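Local coordinates for protein globin II, extracellular (PDB 1X9F) that carries a haem with bound carbon monoxide and probably binds oxygen reversibly, as one globin subunit of the extracellular haemoglobin (erythrocruorin) of the earthworm, at residues B[35-38]-B[39-43]; B[62-65]-B[66-69]; B[88-91]-B[92-95]; B[128-131]-B[132-136]. All coordinates share one frame; numbering follows the deposited sequence.

Contact 1. Residues B[35-38]-B[39-43]; sequences RATF and AQVPE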
loop_
_atom_site.group_PDB
_atom_site.type_symbol
_atom_site.label_atom_id
_atom_site.label_comp_id
_atom_site.label_asym_id
_atom_site.label_seq_id
_atom_site.Cartn_x
_atom_site.Cartn_y
_atom_site.Cartn_z
ATOM N N ARG B 35 -34.629 -19.573 28.102
ATOM C CA ARG B 35 -34.671 -21.028 28.239
ATOM C C ARG B 35 -34.062 -21.503 29.545
ATOM O O ARG B 35 -34.591 -22.417 30.183
ATOM C CB ARG B 35 -33.956 -21.702 27.079
ATOM C CG ARG B 35 -34.778 -21.653 25.830
ATOM C CD ARG B 35 -34.005 -21.986 24.602
ATOM N NE ARG B 35 -34.892 -21.931 23.452
ATOM C CZ ARG B 35 -34.497 -21.698 22.208
ATOM N NH1 ARG B 35 -33.214 -21.488 21.933
ATOM N NH2 ARG B 35 -35.392 -21.669 21.230
ATOM N N ALA B 36 -32.941 -20.898 29.929
ATOM C CA ALA B 36 -32.309 -21.220 31.197
ATOM C C ALA B 36 -33.237 -20.845 32.352
ATOM O O ALA B 36 -33.324 -21.580 33.335
ATOM C CB ALA B 36 -30.964 -20.528 31.321
ATOM N N THR B 37 -33.934 -19.714 32.227
ATOM C CA THR B 37 -34.916 -19.301 33.232
ATOM C C THR B 37 -36.025 -20.345 33.350
ATOM O O THR B 37 -36.307 -20.834 34.447
ATOM C CB THR B 37 -35.523 -17.917 32.883
ATOM O OG1 THR B 37 -34.482 -16.933 32.821
ATOM C CG2 THR B 37 -36.417 -17.408 34.017
ATOM N N PHE B 38 -36.641 -20.680 32.214
ATOM C CA PHE B 38 -37.734 -21.650 32.183
ATOM C C PHE B 38 -37.297 -23.030 32.668
ATOM O O PHE B 38 -38.063 -23.706 33.345
ATOM C CB PHE B 38 -38.375 -21.769 30.790
ATOM C CG PHE B 38 -39.058 -20.514 30.308
ATOM C CD1 PHE B 38 -39.159 -20.253 28.947
ATOM C CD2 PHE B 38 -39.595 -19.592 31.207
ATOM C CE1 PHE B 38 -39.785 -19.105 28.488
ATOM C CE2 PHE B 38 -40.218 -18.440 30.755
ATOM C CZ PHE B 38 -40.315 -18.195 29.394
ATOM N N ALA B 39 -36.082 -23.455 32.324
ATOM C CA ALA B 39 -35.573 -24.747 32.801
ATOM C C ALA B 39 -35.545 -24.790 34.327
ATOM O O ALA B 39 -35.754 -25.841 34.940
ATOM C CB ALA B 39 -34.182 -25.023 32.237
ATOM N N GLN B 40 -35.297 -23.636 34.936
ATOM C CA GLN B 40 -35.181 -23.560 36.380
ATOM C C GLN B 40 -36.514 -23.340 37.094
ATOM O O GLN B 40 -36.757 -23.926 38.151
ATOM C CB GLN B 40 -34.177 -22.490 36.796
ATOM C CG GLN B 40 -33.926 -22.549 38.284
ATOM C CD GLN B 40 -32.877 -21.587 38.750
ATOM O OE1 GLN B 40 -31.814 -21.473 38.142
ATOM N NE2 GLN B 40 -33.155 -20.900 39.853
ATOM N N VAL B 41 -37.367 -22.491 36.522
ATOM C CA VAL B 41 -38.701 -22.275 37.070
ATOM C C VAL B 41 -39.758 -22.354 35.968
ATOM O O VAL B 41 -40.312 -21.332 35.545
ATOM C CB VAL B 41 -38.814 -20.939 37.839
ATOM C CG1 VAL B 41 -38.166 -21.050 39.210
ATOM C CG2 VAL B 41 -38.229 -19.780 37.033
ATOM N N PRO B 42 -40.049 -23.575 35.517
ATOM C CA PRO B 42 -40.991 -23.790 34.412
ATOM C C PRO B 42 -42.362 -23.162 34.644
ATOM O O PRO B 42 -43.061 -22.855 33.674
ATOM C CB PRO B 42 -41.103 -25.318 34.329
ATOM C CG PRO B 42 -40.563 -25.828 35.631
ATOM C CD PRO B 42 -39.513 -24.845 36.040
ATOM N N GLU B 43 -42.735 -22.970 35.909
ATOM C CA GLU B 43 -43.974 -22.277 36.269
ATOM C C GLU B 43 -44.080 -20.896 35.650
ATOM O O GLU B 43 -45.175 -20.446 35.299
ATOM C CB GLU B 43 -44.057 -22.118 37.787
ATOM C CG GLU B 43 -43.943 -23.417 38.561
ATOM C CD GLU B 43 -45.193 -24.268 38.451
ATOM O OE1 GLU B 43 -45.696 -24.485 37.322
ATOM O OE2 GLU B 43 -45.680 -24.732 39.504
#
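T37 and V41 meet through both backbone and side chain at the last turn of helix 23-40, the B helix of the globin fold. T37 O accepts V41 N at 2.9 Å in a nearly straight bond (166°), and Q40 N approaches the same oxygen in a weak second bond at 3.0 Å. V41 lies with CG2 between its own backbone N and carbonyl carbon (CG1 beside the N, chi1 -77°), which sets that methyl 3.4 Å from T37 O and 4.2 Å from T37 CG2. The next carbonyl, F38 O, faces P42, whose nitrogen has no hydrogen to give. Instead P42 CD rests against F38 O at 3.3 Å, and with V41 already outside helical phi/psi the helix stops here.

Behind this end, A39 N bonds R35 O at 2.8 Å, while R35 NE is held by T56 OG1. T37 OG1 turns back to I33 O, and V41 O takes up S44 OG in the following turn. T37 packs on F109 and A112 of helix 103-121, and Q40 on T111 of the same helix, while the F38 side chain runs into the loops at S44, R45 and T56.

Contact 2. Residues B[62-65]-B[66-69]; sequences IAHA and DRVL. Unlike the reference sequence in segment 66-69: D66 (reference Glu). With CMO (carbon monoxide), chain P; HEM (protoporphyrin IX containing Fe), chain O.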
loop_
_atom_site.group_PDB
_atom_site.type_symbol
_atom_site.label_atom_id
_atom_site.label_comp_id
_atom_site.label_asym_id
_atom_site.label_seq_id
_atom_site.Cartn_x
_atom_site.Cartn_y
_atom_site.Cartn_z
ATOM N N ILE B 62 -39.055 -13.781 20.542
ATOM C CA ILE B 62 -37.730 -13.212 20.330
ATOM C C ILE B 62 -37.798 -11.724 20.621
ATOM O O ILE B 62 -36.958 -11.191 21.349
ATOM C CB ILE B 62 -37.241 -13.412 18.869
ATOM C CG1 ILE B 62 -37.276 -14.884 18.442
ATOM C CG2 ILE B 62 -35.837 -12.822 18.685
ATOM C CD1 ILE B 62 -36.326 -15.764 19.184
ATOM N N ALA B 63 -38.793 -11.063 20.032
ATOM C CA ALA B 63 -38.958 -9.622 20.154
ATOM C C ALA B 63 -39.030 -9.248 21.616
ATOM O O ALA B 63 -38.343 -8.325 22.070
ATOM C CB ALA B 63 -40.214 -9.165 19.424
ATOM N N HIS B 64 -39.848 -9.997 22.346
ATOM C CA HIS B 64 -39.981 -9.818 23.772
ATOM C C HIS B 64 -38.651 -9.999 24.520
ATOM O O HIS B 64 -38.325 -9.214 25.411
ATOM C CB HIS B 64 -41.031 -10.771 24.336
ATOM C CG HIS B 64 -40.931 -10.923 25.810
ATOM N ND1 HIS B 64 -41.334 -9.935 26.681
ATOM C CD2 HIS B 64 -40.375 -11.895 26.569
ATOM C CE1 HIS B 64 -41.076 -10.315 27.918
ATOM N NE2 HIS B 64 -40.484 -11.497 27.879
ATOM N N ALA B 65 -37.902 -11.036 24.159
ATOM C CA ALA B 65 -36.646 -11.338 24.831
ATOM C C ALA B 65 -35.582 -10.295 24.498
ATOM O O ALA B 65 -34.830 -9.881 25.381
ATOM C CB ALA B 65 -36.173 -12.735 24.473
ATOM N N ASP B 66 -35.517 -9.878 23.229
ATOM C CA ASP B 66 -34.662 -8.756 22.820
ATOM C C ASP B 66 -35.057 -7.497 23.609
ATOM O O ASP B 66 -34.195 -6.712 24.016
ATOM C CB ASP B 66 -34.744 -8.503 21.298
ATOM C CG ASP B 66 -33.619 -9.195 20.500
ATOM O OD1 ASP B 66 -33.191 -8.643 19.448
ATOM O OD2 ASP B 66 -33.108 -10.285 20.838
ATOM N N ARG B 67 -36.357 -7.322 23.835
ATOM C CA ARG B 67 -36.876 -6.171 24.575
ATOM C C ARG B 67 -36.396 -6.185 26.027
ATOM O O ARG B 67 -35.977 -5.154 26.562
ATOM C CB ARG B 67 -38.399 -6.192 24.519
ATOM C CG ARG B 67 -39.044 -4.841 24.427
ATOM C CD ARG B 67 -40.354 -4.832 23.653
ATOM N NE ARG B 67 -41.250 -5.949 23.974
ATOM C CZ ARG B 67 -41.852 -6.719 23.067
ATOM N NH1 ARG B 67 -41.673 -6.498 21.770
ATOM N NH2 ARG B 67 -42.649 -7.707 23.454
ATOM N N VAL B 68 -36.448 -7.361 26.647
ATOM C CA VAL B 68 -35.996 -7.544 28.022
ATOM C C VAL B 68 -34.526 -7.237 28.170
ATOM O O VAL B 68 -34.128 -6.503 29.078
ATOM C CB VAL B 68 -36.201 -8.987 28.481
ATOM C CG1 VAL B 68 -35.604 -9.205 29.878
ATOM C CG2 VAL B 68 -37.665 -9.342 28.428
ATOM N N LEU B 69 -33.718 -7.817 27.289
ATOM C CA LEU B 69 -32.292 -7.558 27.319
ATOM C C LEU B 69 -31.982 -6.097 27.005
ATOM O O LEU B 69 -30.941 -5.584 27.414
ATOM C CB LEU B 69 -31.535 -8.499 26.382
ATOM C CG LEU B 69 -31.537 -9.981 26.765
ATOM C CD1 LEU B 69 -30.403 -10.643 26.030
ATOM C CD2 LEU B 69 -31.374 -10.182 28.272
HETATM C C CMO P . -39.036 -9.936 31.110
HETATM O O CMO P . -39.199 -11.026 30.502
HETATM C CHA HEM O . -41.924 -7.266 30.112
HETATM C CHB HEM O . -37.449 -6.051 31.648
HETATM C CHC HEM O . -37.460 -9.833 34.751
HETATM C CHD HEM O . -42.045 -10.904 33.387
HETATM C C1A HEM O . -40.605 -6.621 30.204
HETATM C C2A HEM O . -40.286 -5.564 29.355
HETATM C C3A HEM O . -38.941 -5.160 29.768
HETATM C C4A HEM O . -38.688 -6.097 30.881
HETATM C CMA HEM O . -38.060 -4.073 29.205
HETATM C CAA HEM O . -41.093 -4.993 28.217
HETATM C CBA HEM O . -41.952 -3.808 28.610
HETATM C CGA HEM O . -42.751 -3.457 27.377
HETATM O O1A HEM O . -42.196 -2.820 26.453
HETATM O O2A HEM O . -43.942 -3.828 27.324
HETATM C C1B HEM O . -37.055 -7.027 32.660
HETATM C C2B HEM O . -35.797 -6.969 33.219
HETATM C C3B HEM O . -35.837 -8.017 34.078
HETATM C C4B HEM O . -37.060 -8.644 34.002
HETATM C CMB HEM O . -34.672 -6.001 32.954
HETATM C CAB HEM O . -34.763 -8.299 34.815
HETATM C CBB HEM O . -33.661 -8.472 35.518
HETATM C C1C HEM O . -38.755 -10.507 34.598
HETATM C C2C HEM O . -39.013 -11.667 35.301
HETATM C C3C HEM O . -40.300 -11.968 34.924
HETATM C C4C HEM O . -40.711 -10.984 34.022
HETATM C CMC HEM O . -38.077 -12.368 36.257
HETATM C CAC HEM O . -41.068 -13.144 35.414
HETATM C CBC HEM O . -40.552 -14.372 35.249
HETATM C C1D HEM O . -42.446 -9.950 32.330
HETATM C C2D HEM O . -43.672 -10.063 31.677
HETATM C C3D HEM O . -43.679 -9.058 30.737
HETATM C C4D HEM O . -42.374 -8.397 30.933
HETATM C CMD HEM O . -44.763 -11.072 31.947
HETATM C CAD HEM O . -44.770 -8.693 29.763
HETATM C CBD HEM O . -44.841 -9.684 28.614
HETATM C CGD HEM O . -45.918 -9.193 27.680
HETATM O O1D HEM O . -45.775 -8.091 27.105
HETATM O O2D HEM O . -46.925 -9.907 27.519
HETATM N NA HEM O . -39.697 -6.950 31.177
HETATM N NB HEM O . -37.862 -8.023 33.105
HETATM N NC HEM O . -39.767 -10.030 33.824
HETATM N ND HEM O . -41.622 -8.959 31.901
HETATM FE FE HEM O . -39.769 -8.445 32.552
#
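The H64 imidazole works in two directions at once: the V68 CG2 methyl covers one of its faces while its NE2 reaches the ligand on the haem. This is the distal wall of a globin pocket, on helix 59-77, with H64 in the role of the distal histidine and V68 one turn further along. V68 CG2 makes a CH-pi contact 3.8 Å from the H64 ring centroid, 26° off the ring normal and displaced toward the rim. H64 CG stands opposite its backbone N (chi1 163°), which carries the ring to the ligand, where NE2 gives a weak, bent hydrogen bond of 3.0 Å (123°) to carbon monoxide O.

R67, bent at chi2 and chi3, folds its guanidinium back along the helix. One face lies over H64 CA and A63 O, and NH2 comes 3.6 Å from H64 CB. R67 CD lies 3.9 Å from haem propionate O1A, near it but not bonded. Putting an alanine at R67 would probably uncover this flank of H64 and take a positive charge from beside that propionate. R67 also packs on H97 of the neighbouring Globin III subunit, which bonds the same haem. On another side D66, a glutamate in the reference sequence, sends OD2 to S30 of helix 23-40; its N bonds I62 O at 2.7 Å, almost straight. The second V68 methyl, CG1, sits 3.8 Å from haem C1B.

Contact 3. Residues B[88-91]-B[92-95]; sequences ELDH and LQVQ. With HEM (protoporphyrin IX containing Fe), chain R.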
loop_
_atom_site.group_PDB
_atom_site.type_symbol
_atom_site.label_atom_id
_atom_site.label_comp_id
_atom_site.label_asym_id
_atom_site.label_seq_id
_atom_site.Cartn_x
_atom_site.Cartn_y
_atom_site.Cartn_z
ATOM N N GLU B 88 -34.702 4.572 35.162
ATOM C CA GLU B 88 -34.954 3.385 34.351
ATOM C C GLU B 88 -35.572 2.275 35.196
ATOM O O GLU B 88 -36.572 1.671 34.798
ATOM C CB GLU B 88 -33.689 2.884 33.649
ATOM C CG GLU B 88 -33.869 1.547 32.929
ATOM C CD GLU B 88 -34.899 1.581 31.801
ATOM O OE1 GLU B 88 -35.312 2.681 31.366
ATOM O OE2 GLU B 88 -35.299 0.492 31.339
ATOM N N LEU B 89 -34.992 2.021 36.365
ATOM C CA LEU B 89 -35.514 0.973 37.240
ATOM C C LEU B 89 -36.968 1.190 37.655
ATOM O O LEU B 89 -37.728 0.222 37.751
ATOM C CB LEU B 89 -34.616 0.772 38.459
ATOM C CG LEU B 89 -33.232 0.211 38.118
ATOM C CD1 LEU B 89 -32.469 -0.124 39.390
ATOM C CD2 LEU B 89 -33.302 -1.015 37.189
ATOM N N ASP B 90 -37.345 2.453 37.888
ATOM C CA ASP B 90 -38.726 2.834 38.221
ATOM C C ASP B 90 -39.655 2.565 37.057
ATOM O O ASP B 90 -40.762 2.067 37.250
ATOM C CB ASP B 90 -38.829 4.324 38.582
ATOM C CG ASP B 90 -38.265 4.648 39.960
ATOM O OD1 ASP B 90 -38.017 3.717 40.762
ATOM O OD2 ASP B 90 -38.040 5.823 40.333
ATOM N N HIS B 91 -39.206 2.918 35.853
ATOM C CA HIS B 91 -39.970 2.671 34.634
ATOM C C HIS B 91 -40.280 1.182 34.499
ATOM O O HIS B 91 -41.426 0.799 34.237
ATOM C CB HIS B 91 -39.204 3.167 33.407
ATOM C CG HIS B 91 -39.994 3.114 32.136
ATOM N ND1 HIS B 91 -40.910 4.085 31.790
ATOM C CD2 HIS B 91 -39.988 2.222 31.117
ATOM C CE1 HIS B 91 -41.447 3.783 30.621
ATOM N NE2 HIS B 91 -40.905 2.658 30.191
ATOM N N LEU B 92 -39.256 0.355 34.707
ATOM C CA LEU B 92 -39.381 -1.099 34.623
ATOM C C LEU B 92 -40.274 -1.650 35.728
ATOM O O LEU B 92 -41.103 -2.533 35.485
ATOM C CB LEU B 92 -38.000 -1.765 34.689
ATOM C CG LEU B 92 -37.013 -1.529 33.543
ATOM C CD1 LEU B 92 -35.640 -2.084 33.893
ATOM C CD2 LEU B 92 -37.524 -2.138 32.244
ATOM N N GLN B 93 -40.092 -1.124 36.939
ATOM C CA GLN B 93 -40.896 -1.525 38.085
ATOM C C GLN B 93 -42.370 -1.269 37.839
ATOM O O GLN B 93 -43.209 -2.090 38.208
ATOM C CB GLN B 93 -40.454 -0.794 39.351
ATOM C CG GLN B 93 -41.384 -1.018 40.536
ATOM C CD GLN B 93 -41.182 0.001 41.628
ATOM O OE1 GLN B 93 -41.360 1.203 41.414
ATOM N NE2 GLN B 93 -40.814 -0.471 42.811
ATOM N N VAL B 94 -42.688 -0.133 37.226
ATOM C CA VAL B 94 -44.074 0.164 36.870
ATOM C C VAL B 94 -44.604 -0.886 35.887
ATOM O O VAL B 94 -45.755 -1.310 35.988
ATOM C CB VAL B 94 -44.245 1.618 36.325
ATOM C CG1 VAL B 94 -45.599 1.810 35.640
ATOM C CG2 VAL B 94 -44.065 2.636 37.444
ATOM N N GLN B 95 -43.762 -1.321 34.957
ATOM C CA GLN B 95 -44.167 -2.325 33.978
ATOM C C GLN B 95 -44.329 -3.725 34.568
ATOM O O GLN B 95 -44.993 -4.567 33.967
ATOM C CB GLN B 95 -43.201 -2.355 32.799
ATOM C CG GLN B 95 -43.314 -1.146 31.898
ATOM C CD GLN B 95 -42.177 -1.033 30.905
ATOM O OE1 GLN B 95 -41.052 -1.493 31.161
ATOM N NE2 GLN B 95 -42.455 -0.406 29.769
HETATM C CHA HEM R . -42.020 6.273 24.234
HETATM C CHB HEM R . -39.329 4.104 20.755
HETATM C CHC HEM R . -40.144 7.827 17.707
HETATM C CHD HEM R . -43.127 9.815 21.065
HETATM C C1A HEM R . -41.119 5.327 23.546
HETATM C C2A HEM R . -40.616 4.203 24.199
HETATM C C3A HEM R . -39.799 3.519 23.193
HETATM C C4A HEM R . -39.966 4.413 22.035
HETATM C CMA HEM R . -38.999 2.245 23.303
HETATM C CAA HEM R . -40.846 3.779 25.625
HETATM C CBA HEM R . -41.911 2.700 25.674
HETATM C CGA HEM R . -42.063 2.287 27.114
HETATM O O1A HEM R . -41.248 1.468 27.589
HETATM O O2A HEM R . -42.998 2.784 27.775
HETATM C C1B HEM R . -39.316 4.964 19.576
HETATM C C2B HEM R . -38.553 4.628 18.464
HETATM C C3B HEM R . -38.793 5.699 17.668
HETATM C C4B HEM R . -39.666 6.567 18.287
HETATM C CMB HEM R . -37.679 3.422 18.204
HETATM C CAB HEM R . -38.301 5.812 16.431
HETATM C CBB HEM R . -37.585 5.645 15.282
HETATM C C1C HEM R . -41.066 8.743 18.400
HETATM C C2C HEM R . -41.492 9.924 17.815
HETATM C C3C HEM R . -42.331 10.441 18.767
HETATM C C4C HEM R . -42.328 9.590 19.849
HETATM C CMC HEM R . -41.157 10.483 16.456
HETATM C CAC HEM R . -43.037 11.743 18.673
HETATM C CBC HEM R . -44.406 11.979 18.515
HETATM C C1D HEM R . -43.102 8.998 22.288
HETATM C C2D HEM R . -43.795 9.385 23.433
HETATM C C3D HEM R . -43.517 8.406 24.362
HETATM C C4D HEM R . -42.616 7.481 23.634
HETATM C CMD HEM R . -44.671 10.605 23.601
HETATM C CAD HEM R . -44.002 8.306 25.782
HETATM C CBD HEM R . -43.041 9.109 26.647
HETATM C CGD HEM R . -43.464 8.894 28.072
HETATM O O1D HEM R . -44.298 9.673 28.580
HETATM O O2D HEM R . -42.960 7.928 28.677
HETATM N NA HEM R . -40.775 5.477 22.235
HETATM N NB HEM R . -40.011 6.136 19.529
HETATM N NC HEM R . -41.569 8.499 19.646
HETATM N ND HEM R . -42.368 7.858 22.358
HETATM FE FE HEM R . -41.214 6.975 20.937
#
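H91 and Q95, one turn apart near the end of helix 82-96, form a local polar pair that reaches out of the subunit's own pocket to a second haem, probably that of a neighbouring subunit. Both side chains donate to one propionate oxygen. H91 NE2 bonds haem O1A at 2.9 Å, nearly straight (169°), with the carboxylate carbon in the plane of the imidazole at its edge. Q95 NE2 adds a weak bond of 3.1 Å to the same O1A, its amide plane turned 63° from the H91 ring. The histidine gets there because CG lies opposite the backbone N (chi1 -172°), while Q95 is extended beyond CG and passes along H91 O. An alanine in place of H91 would probably leave O1A with only the weak glutamine bond from this helix and let that propionate turn more freely. H91 also packs on R56 of the Globin III chain.

The helix is the proximal F helix of the globin fold. L92 and Q95 both touch the subunit's own haem, and the L92 carbonyl accepts H96 ND1, as happens with the proximal histidine of related globins. On another flank of the helix, L92 CG lies 3.4 Å from E88 OE2, since the glutamate bends at chi2 and folds over the leucine; the other oxygen, OE1, is in a salt bridge with R73 of the Globin III chain. L89 CD2 meets L92 CD1 at 4.2 Å, and the two leucines pack on I137 and I141 of helix 127-142. D90 is paired with K86 in a salt bridge one turn back.

Contact 4. Residues B[128-131]-B[132-136]; sequences EAWD and ACIDH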
loop_
_atom_site.group_PDB
_atom_site.type_symbol
_atom_site.label_atom_id
_atom_site.label_comp_id
_atom_site.label_asym_id
_atom_site.label_seq_id
_atom_site.Cartn_x
_atom_site.Cartn_y
_atom_site.Cartn_z
ATOM N N GLU B 128 -19.249 -13.151 41.022
ATOM C CA GLU B 128 -19.603 -12.398 42.214
ATOM C C GLU B 128 -19.986 -10.960 41.889
ATOM O O GLU B 128 -20.899 -10.410 42.508
ATOM C CB GLU B 128 -18.472 -12.429 43.240
ATOM C CG GLU B 128 -18.437 -13.694 44.083
ATOM C CD GLU B 128 -17.484 -13.584 45.257
ATOM O OE1 GLU B 128 -16.275 -13.352 45.031
ATOM O OE2 GLU B 128 -17.942 -13.742 46.409
ATOM N N ALA B 129 -19.286 -10.359 40.928
ATOM C CA ALA B 129 -19.571 -8.995 40.492
ATOM C C ALA B 129 -20.892 -8.937 39.724
ATOM O O ALA B 129 -21.691 -8.014 39.928
ATOM C CB ALA B 129 -18.425 -8.454 39.642
ATOM N N TRP B 130 -21.131 -9.920 38.857
ATOM C CA TRP B 130 -22.403 -10.014 38.143
ATOM C C TRP B 130 -23.567 -10.249 39.095
ATOM O O TRP B 130 -24.571 -9.538 39.036
ATOM C CB TRP B 130 -22.364 -11.118 37.087
ATOM C CG TRP B 130 -21.782 -10.684 35.792
ATOM C CD1 TRP B 130 -20.457 -10.636 35.466
ATOM C CD2 TRP B 130 -22.497 -10.234 34.635
ATOM N NE1 TRP B 130 -20.301 -10.185 34.177
ATOM C CE2 TRP B 130 -21.536 -9.933 33.641
ATOM C CE3 TRP B 130 -23.855 -10.059 34.332
ATOM C CZ2 TRP B 130 -21.889 -9.466 32.368
ATOM C CZ3 TRP B 130 -24.204 -9.597 33.069
ATOM C CH2 TRP B 130 -23.222 -9.305 32.103
ATOM N N ASP B 131 -23.425 -11.238 39.972
ATOM C CA ASP B 131 -24.472 -11.569 40.928
ATOM C C ASP B 131 -24.917 -10.331 41.710
ATOM O O ASP B 131 -26.117 -10.065 41.856
ATOM C CB ASP B 131 -23.978 -12.657 41.880
ATOM C CG ASP B 131 -25.056 -13.145 42.811
ATOM O OD1 ASP B 131 -26.074 -13.677 42.320
ATOM O OD2 ASP B 131 -24.977 -13.042 44.051
ATOM N N ALA B 132 -23.937 -9.568 42.185
ATOM C CA ALA B 132 -24.192 -8.382 42.980
ATOM C C ALA B 132 -24.916 -7.303 42.179
ATOM O O ALA B 132 -25.852 -6.675 42.674
ATOM C CB ALA B 132 -22.886 -7.843 43.528
ATOM N N CYS B 133 -24.474 -7.093 40.941
ATOM C CA CYS B 133 -25.027 -6.046 40.093
ATOM C C CYS B 133 -26.390 -6.404 39.504
ATOM O O CYS B 133 -27.233 -5.522 39.345
ATOM C CB CYS B 133 -24.020 -5.652 39.008
ATOM S SG CYS B 133 -22.665 -4.634 39.656
ATOM N N ILE B 134 -26.622 -7.680 39.188
ATOM C CA ILE B 134 -27.960 -8.100 38.748
ATOM C C ILE B 134 -28.973 -7.971 39.899
ATOM O O ILE B 134 -30.111 -7.543 39.685
ATOM C CB ILE B 134 -27.962 -9.536 38.137
ATOM C CG1 ILE B 134 -27.039 -9.624 36.908
ATOM C CG2 ILE B 134 -29.381 -9.964 37.752
ATOM C CD1 ILE B 134 -27.330 -8.613 35.799
ATOM N N ASP B 135 -28.544 -8.330 41.110
ATOM C CA ASP B 135 -29.355 -8.140 42.311
ATOM C C ASP B 135 -29.781 -6.703 42.463
ATOM O O ASP B 135 -30.967 -6.413 42.638
ATOM C CB ASP B 135 -28.577 -8.541 43.563
ATOM C CG ASP B 135 -29.023 -9.872 44.117
ATOM O OD1 ASP B 135 -29.725 -10.623 43.404
ATOM O OD2 ASP B 135 -28.721 -10.253 45.268
ATOM N N HIS B 136 -28.795 -5.811 42.403
ATOM C CA HIS B 136 -29.046 -4.389 42.521
ATOM C C HIS B 136 -30.081 -3.925 41.509
ATOM O O HIS B 136 -30.923 -3.083 41.818
ATOM C CB HIS B 136 -27.762 -3.586 42.330
ATOM C CG HIS B 136 -27.964 -2.118 42.509
ATOM N ND1 HIS B 136 -28.582 -1.596 43.624
ATOM C CD2 HIS B 136 -27.657 -1.064 41.719
ATOM C CE1 HIS B 136 -28.646 -0.282 43.515
ATOM N NE2 HIS B 136 -28.085 0.067 42.372
HETATM O O HOH W 1 -27.689 -12.462 45.953
#
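W130 O accepts I134 N in a bond of 2.8 Å, close to straight at 169° and lying nearly on the carbonyl axis. The bond belongs to helix 127-142, the final H helix of the globin fold. Above it the two side chains meet: I134 CG1, set beside its backbone N (chi1 -60°), passes 3.3 Å from W130 O and lets CD1 reach the indole at CE3, 4.0 Å away, at an oblique angle to the ring. The indole itself is wedged between V12 and W16 of helix 6-20 and L114 and V117 of helix 103-121. Its NE1 is bound to E15 OE2, which satisfies the polar edge of an otherwise buried ring.

The D131 and D135 carboxylates stand one turn apart on another side of the helix. Their OD2 atoms are 4.8 Å from each other, like charges whose repulsion, if both are ionised, is probably offset by K110 of helix 103-121, whose NZ forms salt bridges with OD1 of both. A water bridging the two OD2 atoms donates to both, weakly to D131 OD2 at 3.4 Å. Along the backbone, D135 N bonds D131 O at 3.1 Å.

C133 ties the helix to the N-terminal segment through its disulfide with C4. Its side chain packs on V12, and its sulfur SG rests 3.5 Å from A129 O.

How the contacts relate
The four contacts follow one another along the chain, each on a different helix, contact 1 running past the end of its own, and surround the haem pocket at different depths. Contact 2 reaches the bound carbon monoxide directly. Contact 1 stands back from it, the F38 side chain being about 7 Å from the ligand, and contact 3 approaches from the proximal helix, with L92 about 8 Å away. Nearest atoms of contact 2 are about 6 Å from both contact 1 and contact 3. Contact 4 lies across the chain's centre from contact 2, though I134 comes to about 5 Å from the haem. Contacts 3 and 4 touch, L89 CD1 packing 4.1 Å from H136 O. Contacts 2 and 3 also share the Globin III interface.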